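Local coordinates for protein glutamate receptor 1 (Adineta vaga, PDB 4IO2) that binds glutamate in its two-lobed ligand-binding domain, the part described here, and probably acts as a ligand-gated ion channel, at residues T65-L70 and G84-T89; L72-G77 and V210-W215; I12-S17 and D43-L48. All coordinates share one frame; numbering follows the deposited sequence.

All three contacts are largely buried, but they differ in place and chemistry. Contact 1 lies nearest the middle of the chain, in the glutamate pocket, and is the one with polar bonds across its segments and to the ligand. Contact 3 is apolar core, helix 40-52 packed on the central strand 9-14, whose following loop reaches contact 1 through I15 and S17. Contact 2 lies nearer the surface, at a helix end and a turn; there aliphatic groups meet one another and also the backbone. Contacts 1 and 2 share helix 67-75 and touch where I86 CD1 meets V210 CG2, 3.9 Å apart. Contacts 2 and 3 do not touch; their nearest atoms are about 6 Å apart.

Contact 1. Residues T65-L70 and G84-T89; sequences TSYTGL and GDITVT. With GLU (glutamic acid), chain E.
Y67 meets D85 and I86 in a buried ligand-site contact, joining the first turn of helix 67-75 to the loop after strand 81-82. Y67 OH donates to D85 OD1 at 2.7 Å, reaching the syn side of that oxygen from 32° out of the carboxylate plane. D85 CG, between its backbone N and carbonyl carbon (chi1 50°), brings the carboxylate round to that hydroxyl. D85 is the centre of an inverse gamma turn, and its backbone O accepts from GLU N at 2.8 Å. T87 holds the amino acid twice, its N donating almost straight to GLU O (2.8 Å) and its OG1 accepting from GLU N (2.8 Å). An aromatic suits position 67 because GLU CB rests 3.5 Å above the plane of the Y67 ring, over its centre. A leucine here would probably leave D85 OD1 without this donor and the ligand without its flat support. At the ring's edge I86 CG1 meets Y67 CD2 (4.2 Å), while I86 CD1 packs on L70 CD2 (3.8 Å). R92 of helix 90-93 touches Y67 and I86 and bonds the ligand; strand 200-211 contributes F207 against D85 and T87, and helix 140-148 brings A140 to T87.

Contact 2. Residues L72-G77 and V210-W215; sequences LALANG and VTPKEW
L74 packs on V210, T211 and P212 where the last turn of helix 67-75 meets the end of strand 200-211, within a domain of the periplasmic-binding-protein fold. The leucine reaches across because its CG is anti to the backbone N (chi1 -178°). Both of its methyls flank V210 CG1, with L74 CD1 3.8 Å from that atom and 3.5 Å from the carbonyl oxygen V210 O; the two side chains run alongside one another, each pointing toward the other's backbone. L74 CD2 also reaches on to the next peptide, 3.8 Å from T211 C and 3.9 Å from P212 N. The peptide before P212 has no N-H, so a methyl lying on it here blocks no donor.

V210 suits its buried place as a compact, beta-branched strand residue, and it also touches A82 of strand 81-82 and F98 of strand 97-98. The CB of T211 points away from the helix, and its side chain touches I81 and L221. Both segments change direction close to the contact. The helix closes in a Schellman motif, with G77 N donating to L74 O at 2.9 Å; the positive phi of G77 (103°) would press a side chain against the preceding carbonyl, which calls for glycine. On the other segment a type II turn from P212 to W215 brings the indole back over the chain. The proline ring therefore serves two neighbours: P212 CD is 4.3 Å from L74 CD2 and stands 3.6 Å above the plane of the W215 ring, offset toward its rim.

Contact 3. Residues I12-S17 and D43-L48; sequences IGVIES and DLIEYL
I12 opens the contact with I45, setting strand 9-14 against helix 40-52. The strand is the central one of a parallel three-stranded sheet, and the helix belongs to the crossover that leads to the adjacent strand 55-60, a beta-alpha-beta arrangement. The ends of the two isoleucines meet head-on and touch twice: I12 CG2 lies 4.0 Å from I45 CD1, and I12 CD1 lies 4.0 Å from I45 CG2. Both branches of each isoleucine are thus used. At G13 the chain presents backbone alone, bonded to I81 and I83 on the strand 81-82 side, while I12 and V14 bond to strand 55-60.

V14, two residues on, returns to the same face as I12, as strand alternation requires. It comes to I45 at a slant, with V14 CG1 4.1 Å from I45 CD1. I45 CD1 therefore touches both strand residues; its CG1 stem stands anti to the carbonyl carbon (chi1 -72°), which carries that methyl toward the sheet. Beyond the strand, I15 turns to the Y67 ring, and S17 OG is hydrogen-bonded to D85 OD2, so this chain runs on from the sheet to the binding site.

A56 and V58 also touch I45, whereas L44 and L48 of the helix pack on L228 of helix 218-230. Beta-branched residues suit the strand, and the aliphatic character of all three contacting side chains suits a buried helix-sheet interface. With no polar pair between the segments, their fit depends on the shapes of methyl groups rather than on directional bonds.

Contact 1. Residues T65-L70 and G84-T89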
ATOM      1  N   THR A  65       9.665  -9.555  22.943  1.00 23.70           N
ATOM      2  CA  THR A  65       8.419  -9.676  22.176  1.00 20.92           C
ATOM      3  C   THR A  65       8.685  -9.773  20.682  1.00 18.88           C
ATOM      4  O   THR A  65       9.401  -8.951  20.126  1.00 19.43           O
ATOM      5  CB  THR A  65       7.499  -8.471  22.447  1.00 22.28           C
ATOM      6  OG1 THR A  65       7.331  -8.351  23.868  1.00 23.66           O
ATOM      7  CG2 THR A  65       6.153  -8.658  21.771  1.00 22.12           C
ATOM      8  N   SER A  66       8.076 -10.762  20.040  1.00 18.68           N
ATOM      9  CA  SER A  66       8.166 -10.915  18.603  1.00 16.53           C
ATOM     10  C   SER A  66       7.075 -10.070  17.955  1.00 15.84           C
ATOM     11  O   SER A  66       6.132  -9.608  18.644  1.00 14.83           O
ATOM     12  CB  SER A  66       8.033 -12.390  18.203  1.00 18.17           C
ATOM     13  OG  SER A  66       6.706 -12.823  18.405  1.00 19.29           O
ATOM     14  N   TYR A  67       7.128  -9.900  16.640  1.00 14.32           N
ATOM     15  CA  TYR A  67       6.095  -9.142  15.936  1.00 12.70           C
ATOM     16  C   TYR A  67       4.761  -9.895  16.027  1.00 12.92           C
ATOM     17  O   TYR A  67       3.728  -9.274  16.357  1.00 12.37           O
ATOM     18  CB  TYR A  67       6.563  -8.827  14.499  1.00 12.68           C
ATOM     19  CG  TYR A  67       7.471  -7.630  14.514  1.00 11.82           C
ATOM     20  CD1 TYR A  67       8.809  -7.754  14.863  1.00 13.63           C
ATOM     21  CD2 TYR A  67       6.985  -6.376  14.246  1.00 11.94           C
ATOM     22  CE1 TYR A  67       9.648  -6.634  14.938  1.00 12.50           C
ATOM     23  CE2 TYR A  67       7.783  -5.235  14.335  1.00 11.95           C
ATOM     24  CZ  TYR A  67       9.124  -5.386  14.676  1.00 11.43           C
ATOM     25  OH  TYR A  67       9.978  -4.295  14.759  1.00 12.50           O
ATOM     26  N   THR A  68       4.763 -11.193  15.747  0.56 12.79           N
ATOM     27  CA  THR A  68       3.513 -11.905  15.875  0.56 13.67           C
ATOM     28  C   THR A  68       3.055 -11.943  17.340  0.56 13.16           C
ATOM     29  O   THR A  68       1.843 -11.862  17.601  0.56 12.55           O
ATOM     30  CB  THR A  68       3.545 -13.273  15.171  0.56 16.85           C
ATOM     31  OG1 THR A  68       3.645 -13.033  13.770  0.56 17.90           O
ATOM     32  CG2 THR A  68       2.224 -14.029  15.430  0.56 13.50           C
ATOM     33  N   GLY A  69       4.001 -11.956  18.285  1.00 15.91           N
ATOM     34  CA  GLY A  69       3.663 -11.853  19.716  1.00 15.01           C
ATOM     35  C   GLY A  69       2.950 -10.549  20.093  1.00 15.17           C
ATOM     36  O   GLY A  69       1.995 -10.540  20.894  1.00 15.79           O
ATOM     37  N   LEU A  70       3.389  -9.442  19.510  1.00 14.35           N
ATOM     38  CA  LEU A  70       2.745  -8.147  19.722  1.00 13.56           C
ATOM     39  C   LEU A  70       1.302  -8.184  19.207  1.00 12.20           C
ATOM     40  O   LEU A  70       0.371  -7.691  19.889  1.00 14.31           O
ATOM     41  CB  LEU A  70       3.549  -7.038  19.024  1.00 13.31           C
ATOM     42  CG  LEU A  70       2.957  -5.630  19.137  1.00 13.80           C
ATOM     43  CD1 LEU A  70       2.889  -5.153  20.558  1.00 20.29           C
ATOM     44  CD2 LEU A  70       3.781  -4.714  18.289  1.00 16.35           C
ATOM     45  N   GLY A  84       3.813   0.389  14.615  1.00 12.71           N
ATOM     46  CA  GLY A  84       5.196   0.101  14.352  1.00 11.50           C
ATOM     47  C   GLY A  84       5.391  -0.374  12.932  1.00 11.49           C
ATOM     48  O   GLY A  84       4.543  -0.215  12.033  1.00 12.12           O
ATOM     49  N   ASP A  85       6.561  -0.960  12.695  1.00 11.44           N
ATOM     50  CA  ASP A  85       6.902  -1.599  11.415  1.00 10.92           C
ATOM     51  C   ASP A  85       6.317  -3.008  11.398  1.00  9.66           C
ATOM     52  O   ASP A  85       7.044  -3.988  11.414  1.00 10.35           O
ATOM     53  CB  ASP A  85       8.424  -1.613  11.179  1.00 11.54           C
ATOM     54  CG  ASP A  85       9.267  -2.143  12.352  1.00 11.29           C
ATOM     55  OD1 ASP A  85       8.816  -2.208  13.497  1.00 11.77           O
ATOM     56  OD2 ASP A  85      10.471  -2.469  12.102  1.00 12.04           O
ATOM     57  N   ILE A  86       4.972  -3.064  11.392  1.00 10.37           N
ATOM     58  CA  ILE A  86       4.226  -4.301  11.546  1.00 10.04           C
ATOM     59  C   ILE A  86       3.564  -4.643  10.225  1.00  9.42           C
ATOM     60  O   ILE A  86       2.693  -3.913   9.727  1.00 10.57           O
ATOM     61  CB  ILE A  86       3.147  -4.162  12.636  1.00 11.10           C
ATOM     62  CG1 ILE A  86       3.742  -3.698  13.974  1.00 12.00           C
ATOM     63  CG2 ILE A  86       2.436  -5.451  12.844  1.00 11.74           C
ATOM     64  CD1 ILE A  86       2.699  -3.157  14.952  1.00 13.52           C
ATOM     65  N   THR A  87       4.037  -5.729   9.606  1.00 10.18           N
ATOM     66  CA  THR A  87       3.532  -6.139   8.321  1.00  9.93           C
ATOM     67  C   THR A  87       2.106  -6.676   8.371  1.00 11.07           C
ATOM     68  O   THR A  87       1.761  -7.504   9.210  1.00 10.81           O
ATOM     69  CB  THR A  87       4.469  -7.177   7.695  1.00 11.00           C
ATOM     70  OG1 THR A  87       5.798  -6.644   7.661  1.00 11.77           O
ATOM     71  CG2 THR A  87       4.050  -7.563   6.262  1.00 12.13           C
ATOM     72  N   VAL A  88       1.274  -6.232   7.433  1.00  9.92           N
ATOM     73  CA  VAL A  88      -0.101  -6.729   7.280  1.00  9.98           C
ATOM     74  C   VAL A  88      -0.015  -8.064   6.569  1.00 11.46           C
ATOM     75  O   VAL A  88       0.500  -8.164   5.446  1.00 13.30           O
ATOM     76  CB  VAL A  88      -0.925  -5.729   6.476  1.00 10.92           C
ATOM     77  CG1 VAL A  88      -2.356  -6.238   6.364  1.00 13.93           C
ATOM     78  CG2 VAL A  88      -0.881  -4.340   7.146  1.00 12.19           C
ATOM     79  N   THR A  89      -0.454  -9.129   7.221  1.00 11.47           N
ATOM     80  CA  THR A  89      -0.429 -10.469   6.629  1.00 10.50           C
ATOM     81  C   THR A  89      -1.793 -11.132   6.754  1.00 11.92           C
ATOM     82  O   THR A  89      -2.581 -10.796   7.600  1.00 11.28           O
ATOM     83  CB  THR A  89       0.590 -11.426   7.282  1.00 12.17           C
ATOM     84  OG1 THR A  89       0.125 -11.765   8.575  1.00 13.26           O
ATOM     85  CG2 THR A  89       2.010 -10.802   7.388  1.00 11.75           C
TER
HETATM   86  N   GLU E 303       7.699  -6.113   9.712  1.00 10.91           N
HETATM   87  CA  GLU E 303       8.056  -7.447  10.203  1.00 10.22           C
HETATM   88  C   GLU E 303       6.829  -8.139  10.791  1.00 10.32           C
HETATM   89  O   GLU E 303       5.800  -7.455  11.029  1.00 11.24           O
HETATM   90  CB  GLU E 303       9.166  -7.409  11.257  1.00 12.57           C
HETATM   91  CG  GLU E 303      10.481  -6.747  10.833  1.00 13.19           C
HETATM   92  CD  GLU E 303      11.306  -7.514   9.800  1.00 13.49           C
HETATM   93  OE1 GLU E 303      10.946  -8.647   9.484  1.00 16.05           O
HETATM   94  OE2 GLU E 303      12.366  -6.988   9.370  1.00 13.02           O
HETATM   95  OXT GLU E 303       6.882  -9.372  11.006  1.00 12.48           O

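Contact 2. Residues L72-G77 and V210-W215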
ATOM      1  N   LEU A  72      -0.626 -10.836  18.823  1.00 13.16           N
ATOM      2  CA  LEU A  72      -1.384 -11.690  19.723  1.00 14.73           C
ATOM      3  C   LEU A  72      -1.721 -11.000  21.043  1.00 15.27           C
ATOM      4  O   LEU A  72      -2.812 -11.172  21.586  1.00 15.67           O
ATOM      5  CB  LEU A  72      -0.601 -12.985  19.997  1.00 14.92           C
ATOM      6  CG  LEU A  72      -0.603 -13.956  18.818  1.00 15.49           C
ATOM      7  CD1 LEU A  72       0.538 -14.966  18.958  1.00 16.86           C
ATOM      8  CD2 LEU A  72      -1.923 -14.659  18.714  1.00 18.54           C
ATOM      9  N   ALA A  73      -0.788 -10.227  21.560  1.00 15.35           N
ATOM     10  CA  ALA A  73      -1.012  -9.469  22.802  1.00 16.27           C
ATOM     11  C   ALA A  73      -2.135  -8.461  22.605  1.00 15.71           C
ATOM     12  O   ALA A  73      -3.023  -8.339  23.468  1.00 17.25           O
ATOM     13  CB  ALA A  73       0.268  -8.785  23.242  1.00 16.65           C
ATOM     14  N   LEU A  74      -2.164  -7.779  21.459  1.00 15.02           N
ATOM     15  CA  LEU A  74      -3.246  -6.855  21.215  1.00 14.47           C
ATOM     16  C   LEU A  74      -4.568  -7.631  21.152  1.00 16.29           C
ATOM     17  O   LEU A  74      -5.577  -7.213  21.727  1.00 16.83           O
ATOM     18  CB  LEU A  74      -3.011  -6.071  19.927  1.00 16.04           C
ATOM     19  CG  LEU A  74      -4.129  -5.055  19.692  1.00 19.80           C
ATOM     20  CD1 LEU A  74      -3.572  -3.798  19.106  1.00 23.60           C
ATOM     21  CD2 LEU A  74      -5.248  -5.608  18.819  1.00 17.15           C
ATOM     22  N   ALA A  75      -4.594  -8.749  20.422  1.00 14.09           N
ATOM     23  CA  ALA A  75      -5.832  -9.522  20.277  1.00 17.35           C
ATOM     24  C   ALA A  75      -6.336  -9.995  21.629  1.00 18.08           C
ATOM     25  O   ALA A  75      -7.532 -10.140  21.811  1.00 20.79           O
ATOM     26  CB  ALA A  75      -5.645 -10.708  19.344  1.00 17.37           C
ATOM     27  N   ASN A  76      -5.428 -10.226  22.571  1.00 17.60           N
ATOM     28  CA  ASN A  76      -5.791 -10.653  23.927  1.00 18.88           C
ATOM     29  C   ASN A  76      -6.300  -9.505  24.799  1.00 20.30           C
ATOM     30  O   ASN A  76      -6.783  -9.756  25.892  1.00 23.17           O
ATOM     31  CB  ASN A  76      -4.548 -11.248  24.581  1.00 22.66           C
ATOM     32  CG  ASN A  76      -4.834 -11.879  25.921  1.00 23.49           C
ATOM     33  OD1 ASN A  76      -5.573 -12.854  25.995  1.00 25.97           O
ATOM     34  ND2 ASN A  76      -4.208 -11.359  26.974  1.00 26.08           N
ATOM     35  N   GLY A  77      -6.152  -8.261  24.334  1.00 18.99           N
ATOM     36  CA  GLY A  77      -6.647  -7.096  25.059  1.00 22.04           C
ATOM     37  C   GLY A  77      -5.578  -6.308  25.794  1.00 21.24           C
ATOM     38  O   GLY A  77      -5.938  -5.398  26.542  1.00 23.27           O
ATOM     39  N   VAL A 210      -2.255  -1.884  14.007  1.00 11.30           N
ATOM     40  CA  VAL A 210      -3.051  -3.013  14.445  1.00 10.49           C
ATOM     41  C   VAL A 210      -4.166  -2.509  15.324  1.00 10.49           C
ATOM     42  O   VAL A 210      -3.927  -1.736  16.243  1.00 12.22           O
ATOM     43  CB  VAL A 210      -2.192  -4.021  15.246  1.00 11.31           C
ATOM     44  CG1 VAL A 210      -3.021  -5.242  15.582  1.00 12.79           C
ATOM     45  CG2 VAL A 210      -0.943  -4.425  14.500  1.00 13.73           C
ATOM     46  N   THR A 211      -5.378  -2.983  15.076  1.00 11.52           N
ATOM     47  CA  THR A 211      -6.551  -2.644  15.886  1.00 12.21           C
ATOM     48  C   THR A 211      -7.349  -3.915  16.152  1.00 13.12           C
ATOM     49  O   THR A 211      -7.192  -4.911  15.469  1.00 13.23           O
ATOM     50  CB  THR A 211      -7.474  -1.595  15.209  1.00 14.39           C
ATOM     51  OG1 THR A 211      -8.280  -2.206  14.216  1.00 16.62           O
ATOM     52  CG2 THR A 211      -6.700  -0.467  14.571  1.00 13.77           C
ATOM     53  N   PRO A 212      -8.283  -3.848  17.088  1.00 13.62           N
ATOM     54  CA  PRO A 212      -9.183  -4.981  17.227  1.00 14.32           C
ATOM     55  C   PRO A 212     -10.010  -5.185  15.969  1.00 14.64           C
ATOM     56  O   PRO A 212     -10.275  -4.206  15.269  1.00 15.15           O
ATOM     57  CB  PRO A 212     -10.087  -4.574  18.412  1.00 17.63           C
ATOM     58  CG  PRO A 212      -9.254  -3.590  19.180  1.00 15.84           C
ATOM     59  CD  PRO A 212      -8.499  -2.828  18.129  1.00 15.52           C
ATOM     60  N   LYS A 213     -10.484  -6.406  15.739  1.00 15.45           N
ATOM     61  CA  LYS A 213     -11.460  -6.602  14.693  1.00 16.47           C
ATOM     62  C   LYS A 213     -12.748  -5.866  15.042  1.00 18.24           C
ATOM     63  O   LYS A 213     -13.095  -5.710  16.212  1.00 19.90           O
ATOM     64  CB  LYS A 213     -11.734  -8.091  14.519  1.00 18.18           C
ATOM     65  CG  LYS A 213     -10.545  -8.816  13.890  1.00 18.59           C
ATOM     66  CD  LYS A 213     -10.932 -10.212  13.476  1.00 20.98           C
ATOM     67  CE  LYS A 213     -11.098 -11.123  14.647  1.00 23.53           C
ATOM     68  NZ  LYS A 213     -11.452 -12.505  14.166  1.00 25.42           N
ATOM     69  N   GLU A 214     -13.435  -5.393  14.015  1.00 19.56           N
ATOM     70  CA  GLU A 214     -14.729  -4.714  14.187  1.00 22.53           C
ATOM     71  C   GLU A 214     -14.671  -3.535  15.171  1.00 24.25           C
ATOM     72  O   GLU A 214     -15.570  -3.348  15.976  1.00 27.58           O
ATOM     73  CB  GLU A 214     -15.821  -5.727  14.574  1.00 27.74           C
ATOM     74  CG  GLU A 214     -16.003  -6.782  13.498  1.00 31.14           C
ATOM     75  CD  GLU A 214     -16.920  -7.890  13.891  1.00 38.66           C
ATOM     76  OE1 GLU A 214     -17.876  -7.614  14.655  1.00 42.64           O
ATOM     77  OE2 GLU A 214     -16.688  -9.032  13.422  1.00 39.10           O
ATOM     78  N   TRP A 215     -13.617  -2.725  15.092  1.00 21.62           N
ATOM     79  CA  TRP A 215     -13.347  -1.684  16.081  1.00 20.57           C
ATOM     80  C   TRP A 215     -14.227  -0.476  15.894  1.00 20.47           C
ATOM     81  O   TRP A 215     -14.378   0.013  14.785  1.00 21.81           O
ATOM     82  CB  TRP A 215     -11.896  -1.235  15.916  1.00 19.21           C
ATOM     83  CG  TRP A 215     -11.290  -0.467  17.014  1.00 18.33           C
ATOM     84  CD1 TRP A 215     -11.399  -0.688  18.364  1.00 21.03           C
ATOM     85  CD2 TRP A 215     -10.381   0.606  16.861  1.00 15.54           C
ATOM     86  NE1 TRP A 215     -10.602   0.198  19.058  1.00 21.96           N
ATOM     87  CE2 TRP A 215      -9.958   0.998  18.149  1.00 18.52           C
ATOM     88  CE3 TRP A 215      -9.850   1.274  15.737  1.00 16.21           C
ATOM     89  CZ2 TRP A 215      -9.062   2.039  18.343  1.00 20.40           C
ATOM     90  CZ3 TRP A 215      -8.989   2.290  15.934  1.00 18.61           C
ATOM     91  CH2 TRP A 215      -8.575   2.664  17.231  1.00 21.36           C
TER

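Contact 3. Residues I12-S17 and D43-L48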
ATOM      1  N   ILE A  12      -1.316   2.266  23.587  1.00 15.39           N
ATOM      2  CA  ILE A  12      -0.652   2.111  22.284  1.00 14.12           C
ATOM      3  C   ILE A  12       0.613   1.285  22.450  1.00 15.37           C
ATOM      4  O   ILE A  12       1.566   1.748  23.057  1.00 16.30           O
ATOM      5  CB  ILE A  12      -0.277   3.465  21.673  1.00 14.33           C
ATOM      6  CG1 ILE A  12      -1.491   4.365  21.577  1.00 15.40           C
ATOM      7  CG2 ILE A  12       0.399   3.248  20.306  1.00 14.77           C
ATOM      8  CD1 ILE A  12      -1.212   5.767  21.013  1.00 18.93           C
ATOM      9  N   GLY A  13       0.588   0.049  21.962  1.00 13.39           N
ATOM     10  CA  GLY A  13       1.763  -0.805  22.003  1.00 14.23           C
ATOM     11  C   GLY A  13       2.751  -0.408  20.907  1.00 14.63           C
ATOM     12  O   GLY A  13       2.349  -0.162  19.752  1.00 14.64           O
ATOM     13  N   VAL A  14       4.022  -0.306  21.296  1.00 13.26           N
ATOM     14  CA  VAL A  14       5.114  -0.044  20.377  1.00 14.27           C
ATOM     15  C   VAL A  14       6.186  -1.075  20.623  1.00 13.30           C
ATOM     16  O   VAL A  14       6.190  -1.763  21.646  1.00 15.05           O
ATOM     17  CB  VAL A  14       5.658   1.410  20.494  1.00 13.29           C
ATOM     18  CG1 VAL A  14       4.588   2.460  20.184  1.00 14.31           C
ATOM     19  CG2 VAL A  14       6.274   1.715  21.836  1.00 13.53           C
ATOM     20  N   ILE A  15       7.065  -1.246  19.637  1.00 13.00           N
ATOM     21  CA  ILE A  15       8.079  -2.310  19.677  1.00 12.57           C
ATOM     22  C   ILE A  15       9.408  -1.758  19.166  1.00 13.31           C
ATOM     23  O   ILE A  15       9.476  -1.054  18.165  1.00 13.17           O
ATOM     24  CB  ILE A  15       7.587  -3.543  18.872  1.00 12.62           C
ATOM     25  CG1 ILE A  15       8.577  -4.688  18.923  1.00 13.76           C
ATOM     26  CG2 ILE A  15       7.217  -3.213  17.411  1.00 13.05           C
ATOM     27  CD1 ILE A  15       8.027  -6.017  18.423  1.00 16.34           C
ATOM     28  N   GLU A  16      10.478  -2.048  19.889  1.00 13.17           N
ATOM     29  CA  GLU A  16      11.778  -1.496  19.554  1.00 13.17           C
ATOM     30  C   GLU A  16      12.209  -1.890  18.137  1.00 13.60           C
ATOM     31  O   GLU A  16      12.246  -3.068  17.794  1.00 14.36           O
ATOM     32  CB  GLU A  16      12.825  -1.949  20.594  1.00 16.33           C
ATOM     33  CG  GLU A  16      14.212  -1.346  20.372  1.00 17.25           C
ATOM     34  CD  GLU A  16      15.223  -1.658  21.444  1.00 26.06           C
ATOM     35  OE1 GLU A  16      14.871  -2.348  22.421  1.00 32.42           O
ATOM     36  OE2 GLU A  16      16.397  -1.213  21.310  1.00 27.62           O
ATOM     37  N   SER A  17      12.628  -0.892  17.363  1.00 13.08           N
ATOM     38  CA  SER A  17      13.120  -1.096  16.004  1.00 11.08           C
ATOM     39  C   SER A  17      13.640   0.247  15.506  1.00 11.00           C
ATOM     40  O   SER A  17      12.843   1.120  15.176  1.00 12.24           O
ATOM     41  CB  SER A  17      12.014  -1.557  15.082  1.00 11.49           C
ATOM     42  OG  SER A  17      12.565  -1.813  13.815  1.00 13.97           O
ATOM     43  N   ASP A  43       6.763  10.213  16.717  1.00 14.72           N
ATOM     44  CA  ASP A  43       6.323  11.425  16.046  1.00 13.94           C
ATOM     45  C   ASP A  43       4.941  11.218  15.391  1.00 14.36           C
ATOM     46  O   ASP A  43       4.079  12.120  15.388  1.00 15.22           O
ATOM     47  CB  ASP A  43       7.321  11.890  14.960  1.00 14.82           C
ATOM     48  CG  ASP A  43       8.611  12.422  15.506  1.00 16.31           C
ATOM     49  OD1 ASP A  43       8.781  12.584  16.736  1.00 19.50           O
ATOM     50  OD2 ASP A  43       9.458  12.786  14.640  1.00 18.38           O
ATOM     51  N   LEU A  44       4.731  10.052  14.800  1.00 13.07           N
ATOM     52  CA  LEU A  44       3.440   9.739  14.187  1.00 12.54           C
ATOM     53  C   LEU A  44       2.313   9.778  15.249  1.00 13.89           C
ATOM     54  O   LEU A  44       1.235  10.328  14.995  1.00 14.05           O
ATOM     55  CB  LEU A  44       3.505   8.362  13.495  1.00 12.29           C
ATOM     56  CG  LEU A  44       2.184   7.874  12.915  1.00 13.49           C
ATOM     57  CD1 LEU A  44       1.584   8.858  11.900  1.00 15.33           C
ATOM     58  CD2 LEU A  44       2.359   6.505  12.330  1.00 14.58           C
ATOM     59  N   ILE A  45       2.546   9.194  16.432  1.00 12.67           N
ATOM     60  CA  ILE A  45       1.555   9.228  17.494  1.00 13.63           C
ATOM     61  C   ILE A  45       1.200  10.687  17.826  1.00 16.83           C
ATOM     62  O   ILE A  45       0.046  11.007  18.023  1.00 17.09           O
ATOM     63  CB  ILE A  45       2.083   8.489  18.746  1.00 14.36           C
ATOM     64  CG1 ILE A  45       2.098   6.980  18.480  1.00 13.27           C
ATOM     65  CG2 ILE A  45       1.257   8.797  19.976  1.00 16.72           C
ATOM     66  CD1 ILE A  45       2.974   6.163  19.469  1.00 15.88           C
ATOM     67  N   GLU A  46       2.190  11.557  17.928  1.00 16.40           N
ATOM     68  CA  GLU A  46       1.924  12.958  18.203  0.52 18.67           C
ATOM     69  C   GLU A  46       1.098  13.640  17.099  1.00 17.62           C
ATOM     70  O   GLU A  46       0.187  14.416  17.393  1.00 19.22           O
ATOM     71  CB  GLU A  46       3.231  13.705  18.445  0.52 20.93           C
ATOM     72  CG  GLU A  46       3.076  15.185  18.747  0.52 24.90           C
ATOM     73  CD  GLU A  46       2.151  15.467  19.926  0.52 28.27           C
ATOM     74  OE1 GLU A  46       1.960  14.578  20.789  0.52 26.95           O
ATOM     75  OE2 GLU A  46       1.612  16.593  19.985  0.52 29.85           O
ATOM     76  N   TYR A  47       1.392  13.365  15.828  1.00 17.52           N
ATOM     77  CA  TYR A  47       0.609  13.972  14.747  1.00 17.80           C
ATOM     78  C   TYR A  47      -0.827  13.470  14.816  1.00 17.66           C
ATOM     79  O   TYR A  47      -1.782  14.240  14.672  1.00 21.93           O
ATOM     80  CB  TYR A  47       1.177  13.573  13.382  1.00 18.53           C
ATOM     81  CG  TYR A  47       2.320  14.419  12.877  1.00 23.18           C
ATOM     82  CD1 TYR A  47       2.112  15.721  12.461  1.00 26.92           C
ATOM     83  CD2 TYR A  47       3.613  13.900  12.769  1.00 26.02           C
ATOM     84  CE1 TYR A  47       3.150  16.479  11.972  1.00 28.08           C
ATOM     85  CE2 TYR A  47       4.659  14.670  12.278  1.00 27.87           C
ATOM     86  CZ  TYR A  47       4.420  15.958  11.890  1.00 29.47           C
ATOM     87  OH  TYR A  47       5.430  16.780  11.393  1.00 36.28           O
ATOM     88  N   LEU A  48      -1.017  12.186  15.078  1.00 16.01           N
ATOM     89  CA  LEU A  48      -2.374  11.647  15.180  1.00 16.59           C
ATOM     90  C   LEU A  48      -3.116  12.194  16.432  1.00 18.96           C
ATOM     91  O   LEU A  48      -4.301  12.553  16.370  1.00 21.00           O
ATOM     92  CB  LEU A  48      -2.360  10.133  15.254  1.00 15.55           C
ATOM     93  CG  LEU A  48      -1.979   9.443  13.932  1.00 16.66           C
ATOM     94  CD1 LEU A  48      -1.712   7.990  14.197  1.00 18.38           C
ATOM     95  CD2 LEU A  48      -3.107   9.626  12.921  1.00 19.54           C
TER